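PDB 6CUL: pyoverdine synthetase F, which is an alpha/beta protein of Pseudomonas aeruginosa, with helices packed round a mixed seven-stranded sheet whose first five strands follow a Rossmann-like order. Local coordinates for residues A[6-10]-A[35-40]; A[57-63]-A[102-108]; A[172-176]-A[233-238]; A[188-192]-A[248-252]. One frame throughout, in Å; residues are numbered along the deposited sequence.

Interaction 1: A[6-10]-A[35-40]; sequences LAYIW and SVLESL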
loop_
_atom_site.group_PDB
_atom_site.type_symbol
_atom_site.label_atom_id
_atom_site.label_comp_id
_atom_site.label_asym_id
_atom_site.label_seq_id
_atom_site.Cartn_x
_atom_site.Cartn_y
_atom_site.Cartn_z
ATOM N N LEU A 6 -13.764 1.072 -8.716
ATOM C CA LEU A 6 -12.505 0.919 -8.025
ATOM C C LEU A 6 -12.433 -0.087 -6.906
ATOM O O LEU A 6 -13.216 -0.074 -6.020
ATOM C CB LEU A 6 -12.157 2.289 -7.453
ATOM C CG LEU A 6 -10.673 2.580 -7.444
ATOM C CD1 LEU A 6 -10.303 3.223 -8.735
ATOM C CD2 LEU A 6 -10.245 3.372 -6.263
ATOM N N ALA A 7 -11.393 -0.889 -6.961
ATOM C CA ALA A 7 -11.128 -2.009 -6.047
ATOM C C ALA A 7 -9.834 -1.805 -5.309
ATOM O O ALA A 7 -8.887 -1.408 -5.865
ATOM C CB ALA A 7 -11.111 -3.318 -6.774
ATOM N N TYR A 8 -9.821 -2.047 -4.047
ATOM C CA TYR A 8 -8.636 -1.808 -3.284
ATOM C C TYR A 8 -8.055 -3.090 -2.630
ATOM O O TYR A 8 -8.766 -3.930 -2.213
ATOM C CB TYR A 8 -9.001 -0.722 -2.265
ATOM C CG TYR A 8 -7.903 -0.094 -1.468
ATOM C CD1 TYR A 8 -7.296 -0.764 -0.461
ATOM C CD2 TYR A 8 -7.529 1.183 -1.694
ATOM C CE1 TYR A 8 -6.326 -0.201 0.278
ATOM C CE2 TYR A 8 -6.561 1.763 -0.955
ATOM C CZ TYR A 8 -5.950 1.062 0.044
ATOM O OH TYR A 8 -4.998 1.639 0.804
ATOM N N ILE A 9 -6.755 -3.232 -2.649
ATOM C CA ILE A 9 -6.103 -4.393 -2.067
ATOM C C ILE A 9 -4.933 -4.093 -1.128
ATOM O O ILE A 9 -4.063 -3.385 -1.494
ATOM C CB ILE A 9 -5.566 -5.379 -3.147
ATOM C CG1 ILE A 9 -6.586 -5.654 -4.221
ATOM C CG2 ILE A 9 -5.130 -6.674 -2.520
ATOM C CD1 ILE A 9 -6.087 -6.518 -5.324
ATOM N N TRP A 10 -4.937 -4.651 0.056
ATOM C CA TRP A 10 -3.848 -4.505 0.952
ATOM C C TRP A 10 -3.674 -5.672 1.967
ATOM O O TRP A 10 -4.597 -6.247 2.420
ATOM C CB TRP A 10 -3.976 -3.194 1.647
ATOM C CG TRP A 10 -5.091 -3.125 2.566
ATOM C CD1 TRP A 10 -6.153 -3.923 2.611
ATOM C CD2 TRP A 10 -5.277 -2.162 3.580
ATOM N NE1 TRP A 10 -6.980 -3.544 3.571
ATOM C CE2 TRP A 10 -6.468 -2.449 4.189
ATOM C CE3 TRP A 10 -4.568 -1.046 3.994
ATOM C CZ2 TRP A 10 -6.925 -1.729 5.190
ATOM C CZ3 TRP A 10 -5.042 -0.339 4.972
ATOM C CH2 TRP A 10 -6.195 -0.669 5.563
ATOM N N SER A 35 -4.285 5.672 7.483
ATOM C CA SER A 35 -4.048 4.767 6.427
ATOM C C SER A 35 -4.255 5.346 5.061
ATOM O O SER A 35 -4.808 6.366 4.892
ATOM C CB SER A 35 -4.886 3.546 6.575
ATOM O OG SER A 35 -6.178 3.765 6.253
ATOM N N VAL A 36 -3.717 4.665 4.090
ATOM C CA VAL A 36 -3.906 5.020 2.717
ATOM C C VAL A 36 -5.369 4.936 2.329
ATOM O O VAL A 36 -5.806 5.744 1.607
ATOM C CB VAL A 36 -3.093 4.163 1.805
ATOM C CG1 VAL A 36 -3.383 4.485 0.384
ATOM C CG2 VAL A 36 -1.649 4.372 2.078
ATOM N N LEU A 37 -6.083 3.925 2.780
ATOM C CA LEU A 37 -7.484 3.798 2.533
ATOM C C LEU A 37 -8.295 4.895 3.196
ATOM O O LEU A 37 -9.171 5.400 2.629
ATOM C CB LEU A 37 -7.964 2.428 2.957
ATOM C CG LEU A 37 -9.384 2.018 2.616
ATOM C CD1 LEU A 37 -9.520 1.867 1.145
ATOM C CD2 LEU A 37 -9.850 0.762 3.314
ATOM N N GLU A 38 -7.960 5.263 4.399
ATOM C CA GLU A 38 -8.675 6.337 5.059
ATOM C C GLU A 38 -8.528 7.638 4.298
ATOM O O GLU A 38 -9.454 8.354 4.207
ATOM C CB GLU A 38 -8.266 6.523 6.497
ATOM C CG GLU A 38 -9.222 7.403 7.228
ATOM C CD GLU A 38 -9.070 7.354 8.693
ATOM O OE1 GLU A 38 -8.123 6.813 9.145
ATOM O OE2 GLU A 38 -9.903 7.847 9.407
ATOM N N SER A 39 -7.356 7.902 3.782
ATOM C CA SER A 39 -7.196 9.055 3.017
ATOM C C SER A 39 -8.043 9.010 1.751
ATOM O O SER A 39 -8.559 9.992 1.421
ATOM C CB SER A 39 -5.740 9.353 2.710
ATOM O OG SER A 39 -5.615 10.693 2.579
ATOM N N LEU A 40 -8.097 7.889 1.068
ATOM C CA LEU A 40 -8.905 7.658 -0.116
ATOM C C LEU A 40 -10.385 7.739 0.153
ATOM O O LEU A 40 -11.094 8.208 -0.630
ATOM C CB LEU A 40 -8.533 6.354 -0.774
ATOM C CG LEU A 40 -9.042 5.977 -2.111
ATOM C CD1 LEU A 40 -8.626 7.003 -3.092
ATOM C CD2 LEU A 40 -8.508 4.648 -2.528
#
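In the first beta-alpha-beta crossover of the domain, Tyr8 and its neighbours on strand 6-9 pack against the opening turns of helix 36-46, the two short axes 10.9 Å apart and nearly antiparallel. Leu37 supplies the central contact. Its CD1 methyl sits over the middle of one face of the Tyr8 ring, 3.5 Å from the centroid and only 8° off the normal, a close CH-pi interaction. The edge of the same ring meets Leu40, whose CD2 is 3.7 Å from Tyr8 CD2, and Val36 CG1 stands 3.3 Å from Tyr8 OH. A chi1 of -170°, which turns CG away from the backbone N, points the tyrosine toward the helix, and its hydroxyl is hydrogen-bonded to Asp146. Strand 55-60, which the chain enters after the helix, lies parallel beside strand 6-9 and adds Val58 to the packing round Leu37. Trp10 extends the layer: its CZ3 edge approaches Ser35 CB at 4.2 Å, while Tyr8 CE1 lies above one of its faces, offset toward the rim. Ser35 N-caps the helix, its OG accepting from Glu38 N at 3.0 Å. Val36 and Leu40 also pack on Leu260, Leu264 and Leu268 of helix 248-271.

Interaction 2: A[57-63]-A[102-108]; sequences GVIYDDD and LLLSVPS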
loop_
_atom_site.group_PDB
_atom_site.type_symbol
_atom_site.label_atom_id
_atom_site.label_comp_id
_atom_site.label_asym_id
_atom_site.label_seq_id
_atom_site.Cartn_x
_atom_site.Cartn_y
_atom_site.Cartn_z
ATOM N N GLY A 57 -14.636 -2.882 -3.588
ATOM C CA GLY A 57 -14.251 -3.887 -2.648
ATOM C C GLY A 57 -12.950 -3.587 -1.983
ATOM O O GLY A 57 -12.109 -3.004 -2.565
ATOM N N VAL A 58 -12.792 -4.010 -0.756
ATOM C CA VAL A 58 -11.541 -3.767 -0.056
ATOM C C VAL A 58 -10.955 -5.121 0.341
ATOM O O VAL A 58 -11.114 -5.571 1.431
ATOM C CB VAL A 58 -11.697 -2.859 1.207
ATOM C CG1 VAL A 58 -10.377 -2.688 1.905
ATOM C CG2 VAL A 58 -12.252 -1.494 0.868
ATOM N N ILE A 59 -10.301 -5.736 -0.594
ATOM C CA ILE A 59 -9.678 -7.002 -0.457
ATOM C C ILE A 59 -8.393 -7.015 0.395
ATOM O O ILE A 59 -7.655 -6.121 0.405
ATOM C CB ILE A 59 -9.446 -7.564 -1.869
ATOM C CG1 ILE A 59 -10.720 -7.443 -2.715
ATOM C CG2 ILE A 59 -8.995 -9.002 -1.833
ATOM C CD1 ILE A 59 -10.535 -7.365 -4.177
ATOM N N TYR A 60 -8.210 -8.038 1.167
ATOM C CA TYR A 60 -7.045 -8.176 1.980
ATOM C C TYR A 60 -6.635 -9.639 1.871
ATOM O O TYR A 60 -7.452 -10.473 1.807
ATOM C CB TYR A 60 -7.319 -7.664 3.389
ATOM C CG TYR A 60 -7.983 -8.599 4.244
ATOM C CD1 TYR A 60 -9.330 -8.789 4.226
ATOM C CD2 TYR A 60 -7.252 -9.351 5.064
ATOM C CE1 TYR A 60 -9.882 -9.728 5.044
ATOM C CE2 TYR A 60 -7.787 -10.276 5.885
ATOM C CZ TYR A 60 -9.084 -10.450 5.876
ATOM O OH TYR A 60 -9.499 -11.380 6.714
ATOM N N ASP A 61 -5.378 -9.938 1.816
ATOM C CA ASP A 61 -4.984 -11.287 1.679
ATOM C C ASP A 61 -4.585 -12.108 2.887
ATOM O O ASP A 61 -4.276 -13.224 2.717
ATOM C CB ASP A 61 -3.816 -11.335 0.740
ATOM C CG ASP A 61 -2.544 -11.092 1.406
ATOM O OD1 ASP A 61 -2.377 -10.108 2.044
ATOM O OD2 ASP A 61 -1.695 -11.877 1.264
ATOM N N ASP A 62 -4.648 -11.575 4.070
ATOM C CA ASP A 62 -4.160 -12.299 5.203
ATOM C C ASP A 62 -4.939 -13.535 5.553
ATOM O O ASP A 62 -6.082 -13.611 5.261
ATOM C CB ASP A 62 -4.146 -11.389 6.395
ATOM C CG ASP A 62 -3.643 -10.047 6.092
ATOM O OD1 ASP A 62 -4.250 -9.307 5.368
ATOM O OD2 ASP A 62 -2.628 -9.725 6.605
ATOM N N ASP A 63 -4.318 -14.525 6.136
ATOM C CA ASP A 63 -5.128 -15.640 6.555
ATOM C C ASP A 63 -4.989 -15.981 8.028
ATOM O O ASP A 63 -3.932 -16.151 8.494
ATOM C CB ASP A 63 -4.944 -16.882 5.674
ATOM C CG ASP A 63 -5.784 -18.033 6.143
ATOM O OD1 ASP A 63 -6.997 -18.124 5.939
ATOM O OD2 ASP A 63 -5.216 -18.765 6.880
ATOM N N LEU A 102 -17.104 -3.430 3.345
ATOM C CA LEU A 102 -16.427 -3.801 2.109
ATOM C C LEU A 102 -15.210 -4.706 2.206
ATOM O O LEU A 102 -14.644 -4.954 1.237
ATOM C CB LEU A 102 -16.036 -2.577 1.314
ATOM C CG LEU A 102 -17.074 -1.565 0.950
ATOM C CD1 LEU A 102 -16.420 -0.266 0.595
ATOM C CD2 LEU A 102 -17.908 -2.076 -0.171
ATOM N N LEU A 103 -14.831 -5.146 3.361
ATOM C CA LEU A 103 -13.705 -5.994 3.474
ATOM C C LEU A 103 -13.913 -7.368 2.829
ATOM O O LEU A 103 -14.946 -7.973 3.050
ATOM C CB LEU A 103 -13.416 -6.171 4.938
ATOM C CG LEU A 103 -12.851 -4.964 5.656
ATOM C CD1 LEU A 103 -12.524 -5.304 7.075
ATOM C CD2 LEU A 103 -11.640 -4.495 4.942
ATOM N N LEU A 104 -12.938 -7.837 2.066
ATOM C CA LEU A 104 -12.937 -9.133 1.416
ATOM C C LEU A 104 -11.640 -9.864 1.601
ATOM O O LEU A 104 -10.613 -9.267 1.489
ATOM C CB LEU A 104 -13.058 -8.975 -0.078
ATOM C CG LEU A 104 -14.397 -8.606 -0.612
ATOM C CD1 LEU A 104 -14.392 -8.563 -2.105
ATOM C CD2 LEU A 104 -15.327 -9.659 -0.150
ATOM N N SER A 105 -11.669 -11.155 1.847
ATOM C CA SER A 105 -10.448 -11.852 1.959
ATOM C C SER A 105 -10.346 -12.793 0.805
ATOM O O SER A 105 -11.255 -13.554 0.596
ATOM C CB SER A 105 -10.329 -12.655 3.219
ATOM O OG SER A 105 -8.981 -13.001 3.460
ATOM N N VAL A 106 -9.232 -12.749 0.099
ATOM C CA VAL A 106 -8.927 -13.660 -0.964
ATOM C C VAL A 106 -7.593 -14.163 -0.420
ATOM O O VAL A 106 -6.572 -13.838 -0.922
ATOM C CB VAL A 106 -8.797 -13.018 -2.317
ATOM C CG1 VAL A 106 -8.017 -13.899 -3.253
ATOM C CG2 VAL A 106 -10.125 -12.733 -2.885
ATOM N N PRO A 107 -7.644 -15.013 0.596
ATOM C CA PRO A 107 -6.414 -15.398 1.262
ATOM C C PRO A 107 -5.340 -16.140 0.485
ATOM O O PRO A 107 -5.635 -17.080 -0.125
ATOM C CB PRO A 107 -6.914 -16.260 2.406
ATOM C CG PRO A 107 -8.349 -15.993 2.506
ATOM C CD PRO A 107 -8.800 -15.692 1.153
ATOM N N SER A 108 -4.101 -15.672 0.583
ATOM C CA SER A 108 -2.949 -16.302 0.011
ATOM C C SER A 108 -2.434 -17.351 0.939
ATOM O O SER A 108 -1.351 -17.289 1.426
ATOM C CB SER A 108 -1.809 -15.329 -0.273
ATOM O OG SER A 108 -1.483 -14.488 0.759
#
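With chi1 at 82°, Tyr60 carries CG between its backbone N and carbonyl carbon, and this swings the phenol ring over Ser105: Ser105 OG lies above one ring face, offset toward the rim, and Ser105 CB is 3.5 Å from Tyr60 CE1. Asp61 uses a similar rotation (chi1 85°) to direct its carboxylate at Ser108, whose OG donates to Asp61 OD2 at 2.7 Å, meeting that oxygen on its anti side and close to the carboxylate plane. The other carboxylate oxygen, OD1, is held by Ser11 and by a salt bridge to Arg13, while Ser108 OG is also bonded to Arg111; these partners fix the rotation of the aspartate.

Behind these side chains runs a ladder of main-chain bonds. Val58 N donates to Leu102 O (2.9 Å), Leu104 N to Val58 O (3.0 Å) and Tyr60 N to Leu104 O (2.7 Å). Tyr60 O takes weak bonds from Val106 N and Ser105 OG. Past the strands, Ser108 N still reaches Asp61 O at 3.3 Å. Ile59 CG1 rests on Leu104 CB (3.8 Å) on the sheet face covered by helix 118-136, whereas Val58 and Leu103 pair on the other. This is a parallel beta ladder, placing 103-105 as the edge strand beside 55-60 in the Rossmann-like part of the fold.

Interaction 3: A[172-176]-A[233-238]; sequences GVTRE and VFHDVL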
loop_
_atom_site.group_PDB
_atom_site.type_symbol
_atom_site.label_atom_id
_atom_site.label_comp_id
_atom_site.label_asym_id
_atom_site.label_seq_id
_atom_site.Cartn_x
_atom_site.Cartn_y
_atom_site.Cartn_z
ATOM N N GLY A 172 7.999 6.056 -2.710
ATOM C CA GLY A 172 9.174 6.563 -3.328
ATOM C C GLY A 172 9.045 6.613 -4.819
ATOM O O GLY A 172 8.309 5.915 -5.392
ATOM N N VAL A 173 9.877 7.428 -5.417
ATOM C CA VAL A 173 9.884 7.621 -6.846
ATOM C C VAL A 173 10.325 6.349 -7.484
ATOM O O VAL A 173 11.032 5.607 -6.915
ATOM C CB VAL A 173 10.715 8.859 -7.205
ATOM C CG1 VAL A 173 10.875 9.097 -8.668
ATOM C CG2 VAL A 173 10.103 10.056 -6.645
ATOM N N THR A 174 9.806 6.038 -8.607
ATOM C CA THR A 174 10.243 4.851 -9.253
ATOM C C THR A 174 10.803 5.025 -10.657
ATOM O O THR A 174 10.659 4.167 -11.426
ATOM C CB THR A 174 9.132 3.872 -9.302
ATOM O OG1 THR A 174 8.132 4.323 -10.189
ATOM C CG2 THR A 174 8.578 3.690 -7.956
ATOM N N ARG A 175 11.383 6.143 -10.998
ATOM C CA ARG A 175 11.831 6.388 -12.360
ATOM C C ARG A 175 13.237 5.924 -12.514
ATOM O O ARG A 175 14.050 6.272 -11.688
ATOM C CB ARG A 175 11.756 7.865 -12.670
ATOM C CG ARG A 175 10.369 8.379 -12.882
ATOM C CD ARG A 175 10.285 9.880 -12.860
ATOM N NE ARG A 175 9.011 10.233 -13.409
ATOM C CZ ARG A 175 8.475 11.422 -13.408
ATOM N NH1 ARG A 175 9.087 12.405 -12.851
ATOM N NH2 ARG A 175 7.305 11.586 -13.925
ATOM N N GLU A 176 13.568 5.284 -13.617
ATOM C CA GLU A 176 14.898 4.710 -13.675
ATOM C C GLU A 176 16.010 5.669 -13.470
ATOM O O GLU A 176 16.825 5.429 -12.630
ATOM C CB GLU A 176 15.121 3.899 -14.939
ATOM C CG GLU A 176 14.997 4.561 -16.288
ATOM C CD GLU A 176 15.494 3.665 -17.359
ATOM O OE1 GLU A 176 16.694 3.682 -17.620
ATOM O OE2 GLU A 176 14.704 2.933 -17.928
ATOM N N VAL A 233 5.433 4.431 -14.539
ATOM C CA VAL A 233 4.876 5.475 -13.747
ATOM C C VAL A 233 3.796 6.279 -14.457
ATOM O O VAL A 233 3.999 6.779 -15.510
ATOM C CB VAL A 233 5.964 6.425 -13.290
ATOM C CG1 VAL A 233 5.456 7.467 -12.312
ATOM C CG2 VAL A 233 7.019 5.649 -12.639
ATOM N N PHE A 234 2.634 6.338 -13.866
ATOM C CA PHE A 234 1.597 7.153 -14.381
ATOM C C PHE A 234 1.530 8.551 -13.741
ATOM O O PHE A 234 1.160 9.445 -14.393
ATOM C CB PHE A 234 0.279 6.417 -14.311
ATOM C CG PHE A 234 -0.896 7.260 -14.573
ATOM C CD1 PHE A 234 -1.279 7.541 -15.865
ATOM C CD2 PHE A 234 -1.623 7.755 -13.542
ATOM C CE1 PHE A 234 -2.357 8.329 -16.103
ATOM C CE2 PHE A 234 -2.711 8.517 -13.768
ATOM C CZ PHE A 234 -3.079 8.835 -15.042
ATOM N N HIS A 235 1.786 8.690 -12.452
ATOM C CA HIS A 235 1.795 9.962 -11.799
ATOM C C HIS A 235 2.758 9.920 -10.648
ATOM O O HIS A 235 2.820 8.943 -9.964
ATOM C CB HIS A 235 0.415 10.399 -11.358
ATOM C CG HIS A 235 0.383 11.728 -10.698
ATOM N ND1 HIS A 235 0.913 12.839 -11.271
ATOM C CD2 HIS A 235 -0.061 12.108 -9.494
ATOM C CE1 HIS A 235 0.764 13.857 -10.467
ATOM N NE2 HIS A 235 0.177 13.440 -9.379
ATOM N N ASP A 236 3.494 10.996 -10.481
ATOM C CA ASP A 236 4.510 11.069 -9.485
ATOM C C ASP A 236 4.591 12.334 -8.655
ATOM O O ASP A 236 4.409 13.362 -9.172
ATOM C CB ASP A 236 5.812 10.923 -10.194
ATOM C CG ASP A 236 6.711 10.024 -9.522
ATOM O OD1 ASP A 236 6.321 9.405 -8.554
ATOM O OD2 ASP A 236 7.834 9.915 -9.987
ATOM N N VAL A 237 4.885 12.192 -7.375
ATOM C CA VAL A 237 5.041 13.283 -6.451
ATOM C C VAL A 237 6.316 13.107 -5.646
ATOM O O VAL A 237 6.667 12.058 -5.365
ATOM C CB VAL A 237 3.812 13.489 -5.534
ATOM C CG1 VAL A 237 3.944 14.655 -4.572
ATOM C CG2 VAL A 237 2.605 13.747 -6.356
ATOM N N LEU A 238 6.961 14.206 -5.349
ATOM C CA LEU A 238 8.168 14.227 -4.625
ATOM C C LEU A 238 8.220 15.422 -3.794
ATOM O O LEU A 238 8.922 16.300 -4.070
ATOM C CB LEU A 238 9.332 14.199 -5.601
ATOM C CG LEU A 238 10.716 14.246 -5.033
ATOM C CD1 LEU A 238 11.043 13.081 -4.145
ATOM C CD2 LEU A 238 11.775 14.445 -6.094
#
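One face of the Arg175 guanidinium is occupied by Asp236 OD2, which stands 3.6 Å above the plane and toward the rim of the group. The carboxylate is turned 77° against the guanidinium, and the nearest charged pair, Arg175 NE and Asp236 OD2, is 3.6 Å apart, so this is a long salt bridge in which no N-H points at the oxygen. The arginine reaches it with a chain extended from CG to NE, coming from the opposite direction to the aspartate. Val173 crosses Asp236 at about a right angle and sets its CG1 methyl 3.4 Å from the same OD2, while its CG2 packs on Leu238 CD1 at 4.0 Å. Val233 CG2 is 4.3 Å from Arg175 CG. The same methyl lies against Thr174 OG1.

The loop that follows strand 166-170 thus crosses over strand 233-241, the outermost strand on this side of the sheet, just where a classic beta bulge at Phe234 and His235 opposite Phe221 turns the chain. Asp236 OD1 is hydrogen-bonded to Ser220. What reaches Arg175 is therefore electrostatic attraction over a face of the guanidinium, and with the arginine exposed to solvent that attraction is probably modest, leaving van der Waals contacts of Val173 and Val233 as a large part of the contact.

Interaction 4: A[188-192]-A[248-252]; sequences TLDAL and ILELR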
loop_
_atom_site.group_PDB
_atom_site.type_symbol
_atom_site.label_atom_id
_atom_site.label_comp_id
_atom_site.label_asym_id
_atom_site.label_seq_id
_atom_site.Cartn_x
_atom_site.Cartn_y
_atom_site.Cartn_z
ATOM N N THR A 188 11.433 3.334 2.266
ATOM C CA THR A 188 11.371 4.289 3.322
ATOM C C THR A 188 12.642 4.400 4.160
ATOM O O THR A 188 12.999 5.456 4.535
ATOM C CB THR A 188 10.130 4.158 4.137
ATOM O OG1 THR A 188 10.110 5.255 4.971
ATOM C CG2 THR A 188 10.167 3.033 4.963
ATOM N N LEU A 189 13.233 3.257 4.477
ATOM C CA LEU A 189 14.489 3.170 5.156
ATOM C C LEU A 189 15.654 3.668 4.253
ATOM O O LEU A 189 16.463 4.373 4.683
ATOM C CB LEU A 189 14.711 1.772 5.692
ATOM C CG LEU A 189 13.904 1.225 6.880
ATOM C CD1 LEU A 189 13.344 -0.120 6.624
ATOM C CD2 LEU A 189 14.698 1.180 8.131
ATOM N N ASP A 190 15.676 3.363 2.966
ATOM C CA ASP A 190 16.721 3.891 2.089
ATOM C C ASP A 190 16.692 5.439 2.085
ATOM O O ASP A 190 17.717 6.021 1.974
ATOM C CB ASP A 190 16.566 3.408 0.662
ATOM C CG ASP A 190 17.146 2.110 0.416
ATOM O OD1 ASP A 190 17.892 1.606 1.139
ATOM O OD2 ASP A 190 16.844 1.551 -0.545
ATOM N N ALA A 191 15.497 6.055 2.095
ATOM C CA ALA A 191 15.283 7.432 2.203
ATOM C C ALA A 191 15.762 7.989 3.540
ATOM O O ALA A 191 16.336 8.993 3.536
ATOM C CB ALA A 191 13.843 7.698 1.989
ATOM N N LEU A 192 15.516 7.360 4.664
ATOM C CA LEU A 192 16.008 7.841 5.902
ATOM C C LEU A 192 17.503 7.731 5.981
ATOM O O LEU A 192 18.119 8.626 6.383
ATOM C CB LEU A 192 15.361 7.080 7.026
ATOM C CG LEU A 192 15.655 7.342 8.490
ATOM C CD1 LEU A 192 14.760 8.393 9.037
ATOM C CD2 LEU A 192 15.487 6.123 9.328
ATOM N N ILE A 248 12.023 7.065 11.519
ATOM C CA ILE A 248 11.255 6.330 10.549
ATOM C C ILE A 248 9.758 6.596 10.665
ATOM O O ILE A 248 9.134 6.808 9.675
ATOM C CB ILE A 248 11.653 4.849 10.493
ATOM C CG1 ILE A 248 11.233 4.245 9.179
ATOM C CG2 ILE A 248 11.131 4.078 11.687
ATOM C CD1 ILE A 248 12.069 4.719 8.062
ATOM N N LEU A 249 9.231 6.673 11.868
ATOM C CA LEU A 249 7.833 7.012 12.038
ATOM C C LEU A 249 7.528 8.370 11.470
ATOM O O LEU A 249 6.475 8.544 11.028
ATOM C CB LEU A 249 7.421 6.966 13.484
ATOM C CG LEU A 249 7.393 5.574 13.993
ATOM C CD1 LEU A 249 7.174 5.554 15.459
ATOM C CD2 LEU A 249 6.377 4.784 13.269
ATOM N N GLU A 250 8.412 9.348 11.631
ATOM C CA GLU A 250 8.262 10.662 11.037
ATOM C C GLU A 250 8.344 10.668 9.508
ATOM O O GLU A 250 7.632 11.334 8.882
ATOM C CB GLU A 250 9.264 11.633 11.595
ATOM C CG GLU A 250 9.024 12.062 13.005
ATOM C CD GLU A 250 10.270 12.132 13.818
ATOM O OE1 GLU A 250 11.277 11.780 13.319
ATOM O OE2 GLU A 250 10.214 12.512 14.947
ATOM N N LEU A 251 9.269 9.953 8.937
ATOM C CA LEU A 251 9.368 9.880 7.498
ATOM C C LEU A 251 8.150 9.237 6.821
ATOM O O LEU A 251 7.679 9.758 5.886
ATOM C CB LEU A 251 10.650 9.190 7.069
ATOM C CG LEU A 251 10.974 9.179 5.587
ATOM C CD1 LEU A 251 10.618 10.478 4.932
ATOM C CD2 LEU A 251 12.423 8.920 5.379
ATOM N N ARG A 252 7.640 8.157 7.369
ATOM C CA ARG A 252 6.480 7.509 6.829
ATOM C C ARG A 252 5.293 8.409 6.830
ATOM O O ARG A 252 4.665 8.497 5.872
ATOM C CB ARG A 252 6.097 6.267 7.641
ATOM C CG ARG A 252 6.970 5.053 7.451
ATOM C CD ARG A 252 6.364 3.713 7.899
ATOM N NE ARG A 252 5.495 3.726 9.011
ATOM C CZ ARG A 252 5.694 3.046 10.098
ATOM N NH1 ARG A 252 6.708 2.282 10.237
ATOM N NH2 ARG A 252 4.825 3.129 11.038
#
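The carbonyl oxygen of Thr188 is bonded within its own helix, to Leu192 N at 3.2 Å, and two methyls of the other helix close over it: Leu251 CD2 at 3.6 Å and Ile248 CD1 at 3.7 Å. The main-chain bond is thereby shielded on this side by methyl groups, for Leu251 CD2 also comes within 3.5 Å of Leu192 N. Across the interface the remaining contacts are of van der Waals type. Ile248 CD1 is the hub of one half. The isoleucine, its CG1 swung to the far side from the main-chain nitrogen at chi1 -159°, sends this terminal methyl in among Thr188, Leu189 and Leu192, touching Thr188 OG1 and standing 3.9 Å from Leu192 CD2; the side chains of Ile248 and Leu192 cross at about a right angle. Leu251 CD2 does the same for the other half, meeting Ala191 CB at 3.9 Å and touching Leu192 CB. The hydroxyl of Thr188 faces the aliphatic part of Arg252, whose CG is 4.0 Å from OG1, and the bend of that arginine at chi3 takes its charged end on toward Asp18, with which it makes a long, weak ion pair.

The axes of the two short segments pass 9.9 Å apart and cross at 110°. Here the start of helix 248-271, the next element after strand 233-241, packs on helix 187-195; farther along, the same long helix lies against strand 233-241 and helix 36-46.

Interactions 1 and 2 are continuous: Tyr8 N and O lie 2.9 Å from Gly57 O and Ile59 N, and Leu37 CD2 packs on Val58 CG1 at 3.8 Å. Interaction 3 reaches the same sheet from its far border, its centre about 27 Å from that of interaction 2. Interaction 4 does not touch interaction 3 (nearest atoms about 7 Å apart), though strand 233-241 leads into helix 248-271. Pocket residues for N-(4-{[(2-amino-4-oxo-1,4-dihydroquinazolin-6-yl)methyl]amino}benzene-1-carbonyl)-D-glutamic acid follow both segments of interaction 2: Pro67, Arg68, Gly71, Lys72 and Asp75 after 57-63, Thr109, Tyr110, Arg112, Tyr113 and Pro114 after 102-108. The side chain of Arg252 is about 10 Å from a bound molecule, that of Asp62 about 11 Å.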